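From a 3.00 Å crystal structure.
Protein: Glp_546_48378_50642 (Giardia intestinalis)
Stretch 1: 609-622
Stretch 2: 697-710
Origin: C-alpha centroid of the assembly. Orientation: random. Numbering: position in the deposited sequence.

Stretch 1, residues 609-622: GSKHIAAQTVSRSL
Stretch 2, residues 697-710: RFPSVVSEVIIESH

How do the two backbones lie against each other? One helix begins at Lys611, and the other spans 701-709; their N-to-C directions differ by 147°, so they run roughly antiparallel, with axes 9.0 Å apart at closest approach. The register pairs Lys611 with Val705 (CA to CA 6.5 Å), Ala614 with Val702 (CA to CA 5.3 Å), Thr617 with Pro699 (CA to CA 7.5 Å) and, past the first helix, Ser621 with Phe698 (CA to CA 7.0 Å). Phe698 and Pro699 are extended, with phi/psi of -84/147° and -50/119°, and lead into the second helix.

What lets the helices come so close at Ala614? Its methyl is small and points toward the other helix, between Val701 and Val705. Ala614 CB lies 3.4 Å from Val705 CG2 and 4.1 Å from Val701 CG1. Val701, Val702 and Val705 are all t (chi1 -172°, 180° and -177°). Val702 CG2 meets Val618 CG2 at 3.8 Å, with Val618 also t at 179°. The contacts around Ala614 and Val618 are apolar, and no hydrogen bond crosses between the stretches.

How do hydroxyl groups fit into this greasy surface? Three of them donate within their own stretch. Thr617 takes chi1 p (57°), which turns OG1 back to donate to Ala614 O at 2.6 Å; the same OG1 remains 4.2 Å from Val702 CG2. Ser621, chi1 m (-53°), donates from OG to Thr617 O at 2.6 Å, and its OG also lies 3.7 Å from Pro699 CD. On the second helix, Ser709 is m (-49°), and its OG donates to Val705 O at 2.9 Å.

How does Phe698 close one end of the contact? Its CB points toward the first stretch, and chi1 m (-78°) with chi2 -68° places the ring beside Val618 and Ser621. Ser621 O approaches the ring edge, near its plane, 3.5 Å from Phe698 CE1, where the carbonyl oxygen faces the slightly positive rim of ring hydrogens. Ser621 CB is 3.8 Å from Phe698 CD1, while Val618 CG1 approaches obliquely, 4.1 Å from Phe698 CE1.

What happens at the other end? The CA-to-CB bond of Lys611 points sideways to the second stretch; with chi1 -90° (m) and chi2 to chi4 all t, its aliphatic stem runs past Val705 and Ser709. Lys611 CG is 3.9 Å from Val705 CG1, and Lys611 CE is 4.0 Å from Ser709 OG. Ser610, chi1 p (81°), sets its OG 4.1 Å from Val705 CG2.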

# COMPACT_ATOMS: atom_id res chain seq x y z
N GLY A 609 43.19 -15.65 -18.75
CA GLY A 609 43.71 -15.49 -20.10
C GLY A 609 43.05 -14.35 -20.86
O GLY A 609 43.71 -13.39 -21.28
N SER A 610 41.74 -14.47 -21.05
CA SER A 610 40.95 -13.45 -21.73
C SER A 610 39.62 -13.45 -21.01
O SER A 610 39.14 -12.42 -20.58
CB SER A 610 40.74 -13.80 -23.20
OG SER A 610 39.67 -14.73 -23.33
N LYS A 611 39.02 -14.63 -20.88
CA LYS A 611 37.76 -14.72 -20.16
C LYS A 611 37.97 -14.04 -18.81
O LYS A 611 37.05 -13.48 -18.23
CB LYS A 611 37.36 -16.19 -19.94
CG LYS A 611 36.51 -16.78 -21.04
CD LYS A 611 36.34 -18.27 -20.86
CE LYS A 611 35.56 -18.87 -22.02
NZ LYS A 611 35.62 -20.36 -22.04
N HIS A 612 39.21 -14.07 -18.33
CA HIS A 612 39.52 -13.43 -17.07
C HIS A 612 39.82 -11.96 -17.34
O HIS A 612 39.60 -11.11 -16.49
CB HIS A 612 40.73 -14.07 -16.41
CG HIS A 612 41.10 -13.45 -15.09
ND1 HIS A 612 40.41 -13.72 -13.93
CD2 HIS A 612 42.06 -12.56 -14.76
CE1 HIS A 612 40.93 -13.02 -12.94
NE2 HIS A 612 41.93 -12.30 -13.42
N ILE A 613 40.34 -11.68 -18.52
CA ILE A 613 40.66 -10.31 -18.88
C ILE A 613 39.37 -9.55 -19.10
O ILE A 613 39.21 -8.41 -18.66
CB ILE A 613 41.50 -10.25 -20.17
CG1 ILE A 613 42.71 -11.17 -20.04
CG2 ILE A 613 41.93 -8.82 -20.43
CD1 ILE A 613 43.60 -10.89 -18.85
N ALA A 614 38.44 -10.18 -19.80
CA ALA A 614 37.15 -9.58 -20.09
C ALA A 614 36.43 -9.46 -18.76
O ALA A 614 35.77 -8.46 -18.49
CB ALA A 614 36.36 -10.46 -21.03
N ALA A 615 36.56 -10.49 -17.93
CA ALA A 615 35.94 -10.49 -16.62
C ALA A 615 36.40 -9.24 -15.87
O ALA A 615 35.58 -8.50 -15.34
CB ALA A 615 36.36 -11.74 -15.86
N GLN A 616 37.71 -9.01 -15.85
CA GLN A 616 38.31 -7.85 -15.18
C GLN A 616 37.75 -6.54 -15.72
O GLN A 616 37.31 -5.67 -14.96
CB GLN A 616 39.82 -7.83 -15.39
CG GLN A 616 40.62 -8.80 -14.55
CD GLN A 616 42.11 -8.61 -14.73
OE1 GLN A 616 42.60 -7.48 -14.75
NE2 GLN A 616 42.85 -9.71 -14.86
N THR A 617 37.80 -6.40 -17.04
CA THR A 617 37.33 -5.19 -17.71
C THR A 617 35.88 -4.85 -17.42
O THR A 617 35.53 -3.69 -17.26
CB THR A 617 37.54 -5.30 -19.24
OG1 THR A 617 36.85 -6.46 -19.72
CG2 THR A 617 39.02 -5.43 -19.57
N VAL A 618 35.03 -5.87 -17.33
CA VAL A 618 33.62 -5.65 -17.04
C VAL A 618 33.46 -5.10 -15.62
O VAL A 618 32.59 -4.28 -15.36
CB VAL A 618 32.81 -6.96 -17.14
CG1 VAL A 618 31.35 -6.70 -16.79
CG2 VAL A 618 32.92 -7.52 -18.54
N SER A 619 34.31 -5.57 -14.72
CA SER A 619 34.29 -5.14 -13.33
C SER A 619 34.33 -3.63 -13.15
O SER A 619 33.56 -3.06 -12.39
CB SER A 619 35.46 -5.74 -12.58
OG SER A 619 35.80 -4.93 -11.47
N ARG A 620 35.25 -2.98 -13.85
CA ARG A 620 35.40 -1.54 -13.74
C ARG A 620 34.46 -0.76 -14.66
O ARG A 620 34.32 0.46 -14.53
CB ARG A 620 36.85 -1.16 -14.01
CG ARG A 620 37.86 -1.96 -13.17
CD ARG A 620 39.30 -1.52 -13.43
NE ARG A 620 40.11 -2.56 -14.07
CZ ARG A 620 39.81 -3.14 -15.23
NH1 ARG A 620 38.72 -2.80 -15.89
NH2 ARG A 620 40.63 -4.07 -15.73
N SER A 621 33.80 -1.46 -15.57
CA SER A 621 32.89 -0.83 -16.52
C SER A 621 31.44 -0.87 -16.05
O SER A 621 30.54 -0.99 -16.87
CB SER A 621 33.00 -1.52 -17.88
OG SER A 621 34.35 -1.58 -18.33
N LEU A 622 31.23 -0.76 -14.74
CA LEU A 622 29.87 -0.82 -14.20
C LEU A 622 29.24 0.54 -13.91
O LEU A 622 28.02 0.63 -13.72
CB LEU A 622 29.84 -1.68 -12.93
CG LEU A 622 30.35 -3.11 -13.11
CD1 LEU A 622 30.17 -3.90 -11.82
CD2 LEU A 622 29.60 -3.78 -14.24
N ARG A 697 28.31 -2.23 -25.61
CA ARG A 697 28.85 -0.97 -25.14
C ARG A 697 30.05 -1.16 -24.23
O ARG A 697 30.66 -0.19 -23.77
CB ARG A 697 27.77 -0.19 -24.40
CG ARG A 697 26.66 0.28 -25.31
CD ARG A 697 25.59 0.99 -24.52
NE ARG A 697 24.47 1.38 -25.37
CZ ARG A 697 23.31 1.83 -24.91
NH1 ARG A 697 23.13 1.95 -23.60
NH2 ARG A 697 22.35 2.17 -25.75
N PHE A 698 30.39 -2.41 -23.98
CA PHE A 698 31.54 -2.72 -23.15
C PHE A 698 32.78 -2.68 -24.03
O PHE A 698 32.73 -3.01 -25.22
CB PHE A 698 31.39 -4.11 -22.54
CG PHE A 698 30.46 -4.16 -21.36
CD1 PHE A 698 30.80 -3.53 -20.16
CD2 PHE A 698 29.26 -4.84 -21.44
CE1 PHE A 698 29.94 -3.59 -19.06
CE2 PHE A 698 28.40 -4.90 -20.34
CZ PHE A 698 28.74 -4.27 -19.15
N PRO A 699 33.92 -2.26 -23.46
CA PRO A 699 35.14 -2.22 -24.27
C PRO A 699 35.33 -3.54 -24.99
O PRO A 699 35.44 -4.59 -24.37
CB PRO A 699 36.23 -1.94 -23.24
CG PRO A 699 35.64 -2.47 -21.95
CD PRO A 699 34.22 -2.02 -22.04
N SER A 700 35.34 -3.46 -26.32
CA SER A 700 35.50 -4.61 -27.21
C SER A 700 36.01 -5.93 -26.63
O SER A 700 35.54 -7.00 -27.02
CB SER A 700 36.37 -4.20 -28.40
OG SER A 700 37.48 -3.43 -27.97
N VAL A 701 36.97 -5.87 -25.70
CA VAL A 701 37.51 -7.08 -25.09
C VAL A 701 36.38 -8.07 -24.83
O VAL A 701 36.54 -9.28 -24.99
CB VAL A 701 38.20 -6.79 -23.73
CG1 VAL A 701 38.90 -8.04 -23.23
CG2 VAL A 701 39.19 -5.65 -23.89
N VAL A 702 35.22 -7.54 -24.43
CA VAL A 702 34.04 -8.35 -24.16
C VAL A 702 33.50 -8.95 -25.44
O VAL A 702 33.42 -10.17 -25.59
CB VAL A 702 32.94 -7.49 -23.52
CG1 VAL A 702 31.70 -8.34 -23.24
CG2 VAL A 702 33.47 -6.85 -22.25
N SER A 703 33.10 -8.09 -26.37
CA SER A 703 32.57 -8.52 -27.65
C SER A 703 33.49 -9.57 -28.25
O SER A 703 33.03 -10.53 -28.87
CB SER A 703 32.46 -7.32 -28.60
OG SER A 703 31.80 -6.22 -28.01
N GLU A 704 34.79 -9.37 -28.06
CA GLU A 704 35.81 -10.26 -28.59
C GLU A 704 35.75 -11.68 -28.02
O GLU A 704 35.79 -12.66 -28.76
CB GLU A 704 37.19 -9.67 -28.32
CG GLU A 704 37.40 -8.29 -28.93
CD GLU A 704 38.75 -7.69 -28.58
OE1 GLU A 704 39.79 -8.31 -28.87
OE2 GLU A 704 38.77 -6.58 -28.00
N VAL A 705 35.66 -11.78 -26.69
CA VAL A 705 35.59 -13.08 -26.04
C VAL A 705 34.36 -13.86 -26.52
O VAL A 705 34.39 -15.08 -26.65
CB VAL A 705 35.50 -12.93 -24.51
CG1 VAL A 705 35.50 -14.29 -23.84
CG2 VAL A 705 36.67 -12.09 -24.01
N ILE A 706 33.27 -13.13 -26.78
CA ILE A 706 32.04 -13.73 -27.25
C ILE A 706 32.30 -14.45 -28.57
O ILE A 706 32.15 -15.67 -28.66
CB ILE A 706 30.96 -12.67 -27.51
CG1 ILE A 706 30.70 -11.86 -26.24
CG2 ILE A 706 29.69 -13.35 -28.00
CD1 ILE A 706 30.04 -12.64 -25.14
N ILE A 707 32.67 -13.68 -29.58
CA ILE A 707 32.97 -14.21 -30.90
C ILE A 707 34.01 -15.31 -30.75
O ILE A 707 34.02 -16.28 -31.50
CB ILE A 707 33.54 -13.11 -31.81
CG1 ILE A 707 32.64 -11.87 -31.76
CG2 ILE A 707 33.66 -13.62 -33.23
CD1 ILE A 707 33.20 -10.66 -32.46
N GLU A 708 34.88 -15.14 -29.77
CA GLU A 708 35.94 -16.09 -29.51
C GLU A 708 35.38 -17.45 -29.12
O GLU A 708 35.83 -18.48 -29.60
CB GLU A 708 36.85 -15.56 -28.39
CG GLU A 708 37.98 -16.49 -28.01
CD GLU A 708 38.66 -17.11 -29.22
OE1 GLU A 708 39.09 -16.35 -30.12
OE2 GLU A 708 38.77 -18.35 -29.27
N SER A 709 34.37 -17.43 -28.25
CA SER A 709 33.74 -18.66 -27.77
C SER A 709 32.67 -19.18 -28.72
O SER A 709 32.23 -20.33 -28.61
CB SER A 709 33.12 -18.40 -26.39
OG SER A 709 34.04 -17.77 -25.53
N HIS A 710 32.24 -18.33 -29.64
CA HIS A 710 31.21 -18.69 -30.61
C HIS A 710 31.66 -18.39 -32.04
O HIS A 710 31.73 -17.22 -32.45
CB HIS A 710 29.93 -17.92 -30.30
CG HIS A 710 29.44 -18.11 -28.90
ND1 HIS A 710 28.88 -19.29 -28.45
CD2 HIS A 710 29.44 -17.27 -27.83
CE1 HIS A 710 28.55 -19.17 -27.18
NE2 HIS A 710 28.88 -17.95 -26.78